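Local coordinates for protein glucanase (Clostridium thermocellum, PDB 5GXX) that probably hydrolyses cellulose as a cellulosomal endoglucanase, cutting internal beta-1,4-glucosidic bonds in the chains, at residues Ala242-Asp247 with Leu302-Thr307; Ala62-Met67 with Tyr414-Val419; Met271-Trp276 with Thr306-Leu311. The protein carries 1 engineered substitution. All coordinates share one frame; numbering follows the deposited sequence.

Contact 1: residues Ala242-Asp247 with Leu302-Thr307. With CA (calcium ion), chain C.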
loop_
_atom_site.group_PDB
_atom_site.type_symbol
_atom_site.label_atom_id
_atom_site.label_comp_id
_atom_site.label_asym_id
_atom_site.label_seq_id
_atom_site.Cartn_x
_atom_site.Cartn_y
_atom_site.Cartn_z
ATOM N N ALA A 242 12.966 46.073 -17.461
ATOM C CA ALA A 242 11.697 46.664 -17.057
ATOM C C ALA A 242 11.679 47.030 -15.580
ATOM O O ALA A 242 12.228 46.316 -14.741
ATOM C CB ALA A 242 10.537 45.705 -17.309
ATOM N N HIS A 243 10.971 48.115 -15.281
ATOM C CA HIS A 243 10.421 48.343 -13.955
ATOM C C HIS A 243 9.682 47.081 -13.523
ATOM O O HIS A 243 8.833 46.586 -14.255
ATOM C CB HIS A 243 9.430 49.493 -14.070
ATOM C CG HIS A 243 8.962 50.034 -12.758
ATOM N ND1 HIS A 243 9.669 50.998 -12.070
ATOM C CD2 HIS A 243 7.870 49.751 -12.009
ATOM C CE1 HIS A 243 9.024 51.283 -10.951
ATOM N NE2 HIS A 243 7.926 50.549 -10.890
ATOM N N CYS A 244 10.002 46.574 -12.334
ATOM C CA CYS A 244 9.369 45.359 -11.837
ATOM C C CYS A 244 9.614 45.174 -10.344
ATOM O O CYS A 244 10.307 45.981 -9.709
ATOM C CB CYS A 244 9.934 44.152 -12.595
ATOM S SG CYS A 244 11.715 43.846 -12.304
ATOM N N TRP A 245 9.071 44.088 -9.806
ATOM C CA TRP A 245 9.190 43.783 -8.371
ATOM C C TRP A 245 10.615 43.842 -7.829
ATOM O O TRP A 245 10.790 44.123 -6.646
ATOM C CB TRP A 245 8.566 42.426 -8.020
ATOM C CG TRP A 245 9.242 41.291 -8.749
ATOM C CD1 TRP A 245 8.911 40.777 -9.977
ATOM C CD2 TRP A 245 10.412 40.579 -8.327
ATOM N NE1 TRP A 245 9.797 39.794 -10.345
ATOM C CE2 TRP A 245 10.719 39.642 -9.339
ATOM C CE3 TRP A 245 11.223 40.630 -7.188
ATOM C CZ2 TRP A 245 11.809 38.767 -9.252
ATOM C CZ3 TRP A 245 12.301 39.757 -7.097
ATOM C CH2 TRP A 245 12.587 38.846 -8.124
ATOM N N ASP A 246 11.604 43.512 -8.654
ATOM C CA ASP A 246 12.996 43.467 -8.216
ATOM C C ASP A 246 13.736 44.808 -8.287
ATOM O O ASP A 246 14.755 45.036 -7.618
ATOM C CB ASP A 246 13.758 42.448 -9.061
ATOM C CG ASP A 246 15.187 42.282 -8.601
ATOM O OD1 ASP A 246 15.382 41.711 -7.517
ATOM O OD2 ASP A 246 16.103 42.757 -9.304
ATOM N N ASP A 247 13.218 45.683 -9.145
ATOM C CA ASP A 247 13.929 46.881 -9.548
ATOM C C ASP A 247 13.010 47.983 -10.073
ATOM O O ASP A 247 12.536 47.953 -11.215
ATOM C CB ASP A 247 14.998 46.518 -10.579
ATOM C CG ASP A 247 15.966 47.650 -10.854
ATOM O OD1 ASP A 247 15.763 48.777 -10.337
ATOM O OD2 ASP A 247 16.913 47.396 -11.629
ATOM N N LEU A 302 4.048 39.701 -20.692
ATOM C CA LEU A 302 2.931 40.664 -20.635
ATOM C C LEU A 302 3.064 41.582 -19.418
ATOM O O LEU A 302 2.792 42.777 -19.523
ATOM C CB LEU A 302 1.561 39.970 -20.679
ATOM C CG LEU A 302 1.174 39.348 -22.034
ATOM C CD1 LEU A 302 -0.166 38.609 -21.896
ATOM C CD2 LEU A 302 1.074 40.372 -23.158
ATOM N N ARG A 303 3.424 41.012 -18.272
ATOM C CA ARG A 303 3.743 41.772 -17.056
ATOM C C ARG A 303 4.744 42.886 -17.331
ATOM O O ARG A 303 4.491 44.057 -17.001
ATOM C CB ARG A 303 4.285 40.820 -15.988
ATOM C CG ARG A 303 4.899 41.479 -14.762
ATOM C CD ARG A 303 6.407 41.395 -14.844
ATOM N NE ARG A 303 7.000 40.136 -15.306
ATOM C CZ ARG A 303 7.496 39.194 -14.503
ATOM N NH1 ARG A 303 7.418 39.299 -13.179
ATOM N NH2 ARG A 303 8.117 38.152 -15.018
ATOM N N TYR A 304 5.868 42.570 -17.973
ATOM C CA TYR A 304 6.871 43.607 -18.205
ATOM C C TYR A 304 6.384 44.676 -19.184
ATOM O O TYR A 304 6.516 45.874 -18.914
ATOM C CB TYR A 304 8.163 42.983 -18.726
ATOM C CG TYR A 304 8.922 42.102 -17.771
ATOM C CD1 TYR A 304 9.308 42.548 -16.508
ATOM C CD2 TYR A 304 9.298 40.836 -18.160
ATOM C CE1 TYR A 304 10.054 41.737 -15.642
ATOM C CE2 TYR A 304 10.051 40.021 -17.327
ATOM C CZ TYR A 304 10.423 40.479 -16.071
ATOM O OH TYR A 304 11.183 39.683 -15.244
ATOM N N ALA A 305 5.754 44.252 -20.278
ATOM C CA ALA A 305 5.380 45.191 -21.342
ATOM C C ALA A 305 4.263 46.118 -20.871
ATOM O O ALA A 305 4.328 47.332 -21.121
ATOM C CB ALA A 305 5.005 44.447 -22.611
ATOM N N THR A 306 3.304 45.580 -20.120
ATOM C CA THR A 306 2.229 46.417 -19.593
ATOM C C THR A 306 2.677 47.363 -18.477
ATOM O O THR A 306 2.085 48.429 -18.311
ATOM C CB THR A 306 1.006 45.599 -19.143
ATOM O OG1 THR A 306 1.367 44.705 -18.080
ATOM C CG2 THR A 306 0.459 44.799 -20.284
ATOM N N THR A 307 3.706 46.979 -17.726
ATOM C CA THR A 307 4.282 47.863 -16.700
ATOM C C THR A 307 4.999 49.021 -17.386
ATOM O O THR A 307 4.833 50.196 -17.008
ATOM C CB THR A 307 5.242 47.095 -15.756
ATOM O OG1 THR A 307 4.505 46.054 -15.095
ATOM C CG2 THR A 307 5.847 48.057 -14.712
HETATM CA CA CA C . 16.368 45.864 -6.134
HETATM O O HOH W 1 6.970 44.607 -14.220
HETATM O O HOH W 2 10.845 38.304 -12.691
HETATM O O HOH W 3 16.378 43.659 -5.611
#
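A water bridges H243 O and T307 OG1, and no hydrogen bond passes straight between the two segments. The setting is the catalytic module of glycoside hydrolase family 9, an (alpha/alpha)6 barrel, where the loop 242-247 lies against helix 301-318. The bridging water donates to H243 O at 2.7 Å and also to T307 OG1. That hydroxyl in turn donates to R303 O, which takes T307 N from the opposite face of its plane. The T307 methyl CG2, anti to the backbone N, lies 3.8 Å from H243 CD2, at the edge of the imidazole.

Y304 carries the apolar part. Its CD1 is 3.5 Å from A242 CB, while C244 CB sits at the ring edge. R303 NE lies above the centre of the same ring, and R303 NH1, held by a salt bridge to D413, reaches the edge of the W245 indole. The indole and guanidinium planes are 34° apart. A second water accepts from W245 NE1 and is 2.9 Å from Y304 OH. A bound Tris molecule, probably picked up from the crystallisation medium, lies about 6 Å from the W245 side chain. A type I turn from C244 to D247 leads on to the calcium site shared with S195, G196, D199 and E200, where D246 O binds the metal at 2.3 Å.

Contact 2: residues Ala62-Met67 with Tyr414-Val419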
loop_
_atom_site.group_PDB
_atom_site.type_symbol
_atom_site.label_atom_id
_atom_site.label_comp_id
_atom_site.label_asym_id
_atom_site.label_seq_id
_atom_site.Cartn_x
_atom_site.Cartn_y
_atom_site.Cartn_z
ATOM N N ALA A 62 4.546 44.056 -1.831
ATOM C CA ALA A 62 4.689 45.476 -1.577
ATOM C C ALA A 62 4.873 46.212 -2.898
ATOM O O ALA A 62 4.306 47.281 -3.080
ATOM C CB ALA A 62 5.848 45.724 -0.619
ATOM N N TYR A 63 5.599 45.623 -3.847
ATOM C CA TYR A 63 5.797 46.254 -5.153
ATOM C C TYR A 63 4.435 46.489 -5.777
ATOM O O TYR A 63 4.142 47.581 -6.284
ATOM C CB TYR A 63 6.669 45.388 -6.072
ATOM C CG TYR A 63 6.474 45.715 -7.538
ATOM C CD1 TYR A 63 7.201 46.739 -8.141
ATOM C CD2 TYR A 63 5.544 45.003 -8.308
ATOM C CE1 TYR A 63 7.019 47.063 -9.480
ATOM C CE2 TYR A 63 5.353 45.322 -9.663
ATOM C CZ TYR A 63 6.086 46.358 -10.223
ATOM O OH TYR A 63 5.936 46.701 -11.550
ATOM N N SER A 64 3.614 45.442 -5.731
ATOM C CA SER A 64 2.275 45.472 -6.335
ATOM C C SER A 64 1.440 46.566 -5.674
ATOM O O SER A 64 0.796 47.366 -6.353
ATOM C CB SER A 64 1.552 44.121 -6.277
ATOM O OG SER A 64 2.266 43.108 -6.968
ATOM N N ALA A 65 1.430 46.597 -4.348
ATOM C CA ALA A 65 0.733 47.667 -3.631
ATOM C C ALA A 65 1.238 49.061 -4.005
ATOM O O ALA A 65 0.432 49.967 -4.239
ATOM C CB ALA A 65 0.862 47.446 -2.124
ATOM N N ALA A 66 2.557 49.242 -4.092
ATOM C CA ALA A 66 3.135 50.520 -4.506
ATOM C C ALA A 66 2.633 50.944 -5.889
ATOM O O ALA A 66 2.286 52.098 -6.116
ATOM C CB ALA A 66 4.659 50.470 -4.483
ATOM N N MET A 67 2.576 49.992 -6.815
ATOM C CA MET A 67 2.108 50.303 -8.166
ATOM C C MET A 67 0.613 50.601 -8.199
ATOM O O MET A 67 0.215 51.483 -8.961
ATOM C CB MET A 67 2.400 49.126 -9.082
ATOM C CG MET A 67 3.863 48.847 -9.318
ATOM S SD MET A 67 4.757 50.252 -9.964
ATOM C CE MET A 67 4.184 50.348 -11.666
ATOM N N TYR A 414 2.020 40.855 -11.907
ATOM C CA TYR A 414 1.595 40.818 -13.311
ATOM C C TYR A 414 0.484 41.845 -13.496
ATOM O O TYR A 414 0.421 42.531 -14.516
ATOM C CB TYR A 414 1.043 39.434 -13.652
ATOM C CG TYR A 414 2.063 38.368 -13.976
ATOM C CD1 TYR A 414 3.352 38.428 -13.468
ATOM C CD2 TYR A 414 1.697 37.266 -14.738
ATOM C CE1 TYR A 414 4.273 37.430 -13.725
ATOM C CE2 TYR A 414 2.619 36.271 -15.032
ATOM C CZ TYR A 414 3.902 36.368 -14.535
ATOM O OH TYR A 414 4.838 35.382 -14.781
ATOM N N ASN A 415 -0.421 41.948 -12.525
ATOM C CA ASN A 415 -1.570 42.847 -12.647
ATOM C C ASN A 415 -1.301 44.295 -12.257
ATOM O O ASN A 415 -2.103 45.166 -12.573
ATOM C CB ASN A 415 -2.783 42.309 -11.871
ATOM C CG ASN A 415 -3.703 41.458 -12.724
ATOM O OD1 ASN A 415 -3.266 40.529 -13.405
ATOM N ND2 ASN A 415 -4.991 41.798 -12.722
ATOM N N ALA A 416 -0.182 44.572 -11.586
ATOM C CA ALA A 416 -0.045 45.841 -10.863
ATOM C C ALA A 416 0.166 47.046 -11.771
ATOM O O ALA A 416 -0.622 48.002 -11.738
ATOM C CB ALA A 416 1.036 45.735 -9.812
ATOM N N GLY A 417 1.205 47.021 -12.600
ATOM C CA GLY A 417 1.411 48.105 -13.566
ATOM C C GLY A 417 0.269 48.145 -14.574
ATOM O O GLY A 417 -0.139 49.216 -15.039
ATOM N N PHE A 418 -0.238 46.969 -14.937
ATOM C CA PHE A 418 -1.394 46.829 -15.840
ATOM C C PHE A 418 -2.619 47.629 -15.400
ATOM O O PHE A 418 -3.227 48.352 -16.191
ATOM C CB PHE A 418 -1.670 45.332 -15.994
ATOM C CG PHE A 418 -2.791 44.960 -16.927
ATOM C CD1 PHE A 418 -2.793 45.401 -18.246
ATOM C CD2 PHE A 418 -3.767 44.064 -16.499
ATOM C CE1 PHE A 418 -3.780 44.982 -19.112
ATOM C CE2 PHE A 418 -4.755 43.644 -17.369
ATOM C CZ PHE A 418 -4.761 44.121 -18.659
ATOM N N VAL A 419 -3.010 47.494 -14.139
ATOM C CA VAL A 419 -3.971 48.415 -13.544
ATOM C C VAL A 419 -3.672 49.892 -13.791
ATOM O O VAL A 419 -4.572 50.629 -14.193
ATOM C CB VAL A 419 -4.164 48.117 -12.037
ATOM C CG1 VAL A 419 -4.957 49.249 -11.367
ATOM C CG2 VAL A 419 -4.877 46.782 -11.869
HETATM O O HOH W 4 3.678 45.432 -12.611
HETATM O O HOH W 5 0.115 50.709 -11.682
#
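A416 sets its methyl against the backbone of S64 and begins the meeting of two buried, nearly parallel helices of the (alpha/alpha)6 barrel. Their local axes run 11° apart and approach to 8.3 Å, consistent with neighbouring inner helices. Helix 58-75, early in the family 9 module, is thereby placed beside its last helix, 412-429.

At A416, CB fits among three residues of the other helix: it lies 3.7 Å from S64 CA, equally near M67 CB, and more loosely against CE2 of the Y63 ring. With small side chains at both positions, A416 CA and S64 CA come within 5.1 Å of each other. The S64 hydroxyl takes no polar part here, because OG turns back to hydrogen bond with P60 O of its own helix. The carbonyl of A416 instead accepts from a water that also donates to M67 O, so one water serves a carbonyl of each helix.

One step on, G417 presents only backbone. The M67 chain, bent at chi2 (-56°) and again at chi3, swings its CE round to lie 4.0 Å from G417 CA. On the way its CG passes over one face of the Y63 ring, toward the rim. The phenol ends at a second water, which lies in the ring plane 2.8 Å from Y63 OH and accepts from G417 N at 2.9 Å.

Contact 3: residues Met271-Trp276 with Thr306-Leu311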
loop_
_atom_site.group_PDB
_atom_site.type_symbol
_atom_site.label_atom_id
_atom_site.label_comp_id
_atom_site.label_asym_id
_atom_site.label_seq_id
_atom_site.Cartn_x
_atom_site.Cartn_y
_atom_site.Cartn_z
ATOM N N MET A 271 16.231 57.398 -22.843
ATOM C CA MET A 271 17.071 56.272 -23.261
ATOM C C MET A 271 16.362 54.935 -22.968
ATOM O O MET A 271 16.233 54.048 -23.841
ATOM C CB MET A 271 18.423 56.335 -22.537
ATOM C CG MET A 271 19.381 55.207 -22.897
ATOM S SD MET A 271 20.957 55.371 -22.022
ATOM C CE MET A 271 21.213 57.146 -22.032
ATOM N N HIS A 272 15.849 54.819 -21.748
ATOM C CA HIS A 272 15.143 53.624 -21.294
ATOM C C HIS A 272 13.888 53.370 -22.136
ATOM O O HIS A 272 13.683 52.263 -22.681
ATOM C CB HIS A 272 14.780 53.787 -19.808
ATOM C CG HIS A 272 13.759 52.810 -19.301
ATOM N ND1 HIS A 272 14.014 51.462 -19.144
ATOM C CD2 HIS A 272 12.465 52.988 -18.930
ATOM C CE1 HIS A 272 12.913 50.852 -18.734
ATOM N NE2 HIS A 272 11.965 51.755 -18.573
ATOM N N LEU A 273 13.058 54.399 -22.278
ATOM C CA LEU A 273 11.830 54.208 -23.049
ATOM C C LEU A 273 12.114 53.988 -24.533
ATOM O O LEU A 273 11.459 53.160 -25.176
ATOM C CB LEU A 273 10.807 55.327 -22.828
ATOM C CG LEU A 273 10.199 55.356 -21.427
ATOM C CD1 LEU A 273 9.437 56.659 -21.192
ATOM C CD2 LEU A 273 9.360 54.125 -21.093
ATOM N N ASP A 274 13.110 54.695 -25.073
ATOM C CA ASP A 274 13.446 54.494 -26.484
ATOM C C ASP A 274 13.826 53.031 -26.723
ATOM O O ASP A 274 13.460 52.453 -27.738
ATOM C CB ASP A 274 14.597 55.408 -26.911
ATOM C CG ASP A 274 14.150 56.843 -27.174
ATOM O OD1 ASP A 274 12.950 57.170 -27.014
ATOM O OD2 ASP A 274 15.028 57.620 -27.595
ATOM N N TRP A 275 14.568 52.441 -25.790
ATOM C CA TRP A 275 14.983 51.049 -25.913
ATOM C C TRP A 275 13.804 50.092 -25.999
ATOM O O TRP A 275 13.920 49.054 -26.634
ATOM C CB TRP A 275 15.940 50.670 -24.777
ATOM C CG TRP A 275 16.503 49.276 -24.833
ATOM C CD1 TRP A 275 17.562 48.834 -25.573
ATOM C CD2 TRP A 275 16.006 48.136 -24.124
ATOM N NE1 TRP A 275 17.743 47.473 -25.385
ATOM C CE2 TRP A 275 16.810 47.031 -24.482
ATOM C CE3 TRP A 275 14.964 47.947 -23.208
ATOM C CZ2 TRP A 275 16.611 45.763 -23.943
ATOM C CZ3 TRP A 275 14.769 46.689 -22.668
ATOM C CH2 TRP A 275 15.593 45.613 -23.039
ATOM N N TRP A 276 12.705 50.455 -25.351
ATOM C CA TRP A 276 11.472 49.686 -25.376
ATOM C C TRP A 276 10.612 49.910 -26.630
ATOM O O TRP A 276 9.757 49.078 -26.925
ATOM C CB TRP A 276 10.664 50.023 -24.122
ATOM C CG TRP A 276 11.100 49.195 -22.963
ATOM C CD1 TRP A 276 12.076 49.491 -22.038
ATOM C CD2 TRP A 276 10.604 47.899 -22.627
ATOM N NE1 TRP A 276 12.200 48.447 -21.142
ATOM C CE2 TRP A 276 11.307 47.458 -21.487
ATOM C CE3 TRP A 276 9.597 47.081 -23.165
ATOM C CZ2 TRP A 276 11.053 46.211 -20.896
ATOM C CZ3 TRP A 276 9.333 45.859 -22.567
ATOM C CH2 TRP A 276 10.064 45.432 -21.441
ATOM N N THR A 306 3.304 45.580 -20.120
ATOM C CA THR A 306 2.229 46.417 -19.593
ATOM C C THR A 306 2.677 47.363 -18.477
ATOM O O THR A 306 2.085 48.429 -18.311
ATOM C CB THR A 306 1.006 45.599 -19.143
ATOM O OG1 THR A 306 1.367 44.705 -18.080
ATOM C CG2 THR A 306 0.459 44.799 -20.284
ATOM N N THR A 307 3.706 46.979 -17.726
ATOM C CA THR A 307 4.282 47.863 -16.700
ATOM C C THR A 307 4.999 49.021 -17.386
ATOM O O THR A 307 4.833 50.196 -17.008
ATOM C CB THR A 307 5.242 47.095 -15.756
ATOM O OG1 THR A 307 4.505 46.054 -15.095
ATOM C CG2 THR A 307 5.847 48.057 -14.712
ATOM N N GLU A 308 5.756 48.699 -18.435
ATOM C CA GLU A 308 6.445 49.745 -19.210
ATOM C C GLU A 308 5.425 50.650 -19.881
ATOM O O GLU A 308 5.685 51.852 -20.004
ATOM C CB GLU A 308 7.418 49.137 -20.222
ATOM C CG GLU A 308 8.616 48.494 -19.529
ATOM C CD GLU A 308 9.466 49.529 -18.810
ATOM O OE1 GLU A 308 9.627 50.656 -19.342
ATOM O OE2 GLU A 308 9.994 49.267 -17.701
ATOM N N ALA A 309 4.276 50.104 -20.292
ATOM C CA ALA A 309 3.202 50.952 -20.822
ATOM C C ALA A 309 2.795 52.012 -19.794
ATOM O O ALA A 309 2.682 53.190 -20.136
ATOM C CB ALA A 309 1.991 50.130 -21.307
ATOM N N PHE A 310 2.639 51.617 -18.531
ATOM C CA PHE A 310 2.326 52.598 -17.487
ATOM C C PHE A 310 3.398 53.659 -17.352
ATOM O O PHE A 310 3.072 54.845 -17.337
ATOM C CB PHE A 310 2.068 51.884 -16.161
ATOM C CG PHE A 310 1.670 52.802 -15.030
ATOM C CD1 PHE A 310 0.631 53.715 -15.193
ATOM C CD2 PHE A 310 2.323 52.740 -13.809
ATOM C CE1 PHE A 310 0.242 54.550 -14.161
ATOM C CE2 PHE A 310 1.947 53.583 -12.761
ATOM C CZ PHE A 310 0.901 54.488 -12.934
ATOM N N LEU A 311 4.662 53.259 -17.274
ATOM C CA LEU A 311 5.735 54.247 -17.173
ATOM C C LEU A 311 5.766 55.201 -18.360
ATOM O O LEU A 311 5.990 56.406 -18.188
ATOM C CB LEU A 311 7.091 53.559 -17.082
ATOM C CG LEU A 311 7.624 53.282 -15.674
ATOM C CD1 LEU A 311 6.721 52.340 -14.887
ATOM C CD2 LEU A 311 9.046 52.737 -15.720
#
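E308 lies flat across the indole of W276 while its carboxylate meets the imidazole of H272 steeply, so one side chain is turned against two rings in different ways. The W276 ring and the carboxylate are only 12° from parallel. The glutamate CG stands over the six-membered ring, 3.5 Å from its centroid, in a CH-pi contact on one face. The opposite face is backed by W275, whose CZ3 lies 3.4 Å above the plane near the rim, and the indole is therefore held from both sides. Its NE1 is tied to W241 O.

A bend at chi2 of E308 folds the carboxylate back along the indole and toward H272, which comes from the opposite direction. H272 NE2 donates to E308 OE1 over 2.7 Å. The bond is weak, because the N-H...O angle is only 124°. E308 OE2 lies in the plane of the imidazole at its edge, but its firmer partner is H243 N of the neighbouring loop. H272 ND1 is engaged by Y239 O; the imidazole could be protonated beside the buried carboxylate, though the weak NE2 bond does not settle it.

Apolar ends close the sides of this polar centre: L273 CD2 approaches E308 OE1 to 3.9 Å, and L311 CD2 stands 4.2 Å from H272 NE2. Helices 263-276 and 301-318 cross here at -135°, an oblique pairing nearer antiparallel than parallel, consistent with an outer and an inner helix of the family 9 (alpha/alpha)6 barrel.

All three contacts are buried within the catalytic module, and none is a surface contact. Contacts 1 and 3 share helix 301-318, which meets the calcium-binding loop and then, a turn further on along the same side, helix 263-276. Contact 2 pairs two other helices, yet Y63 OH and M67 SD from it pack against T307 CG2 and H243 NE2 of contact 1. The chemistry differs: contact 1 relies on waters and an adjoining metal site, contact 2 on an alanine methyl packed against serine, methionine and tyrosine with two bridging waters, and contact 3 on a carboxylate between aromatic rings. Through that carboxylate, E308 ties contact 3 to contact 1.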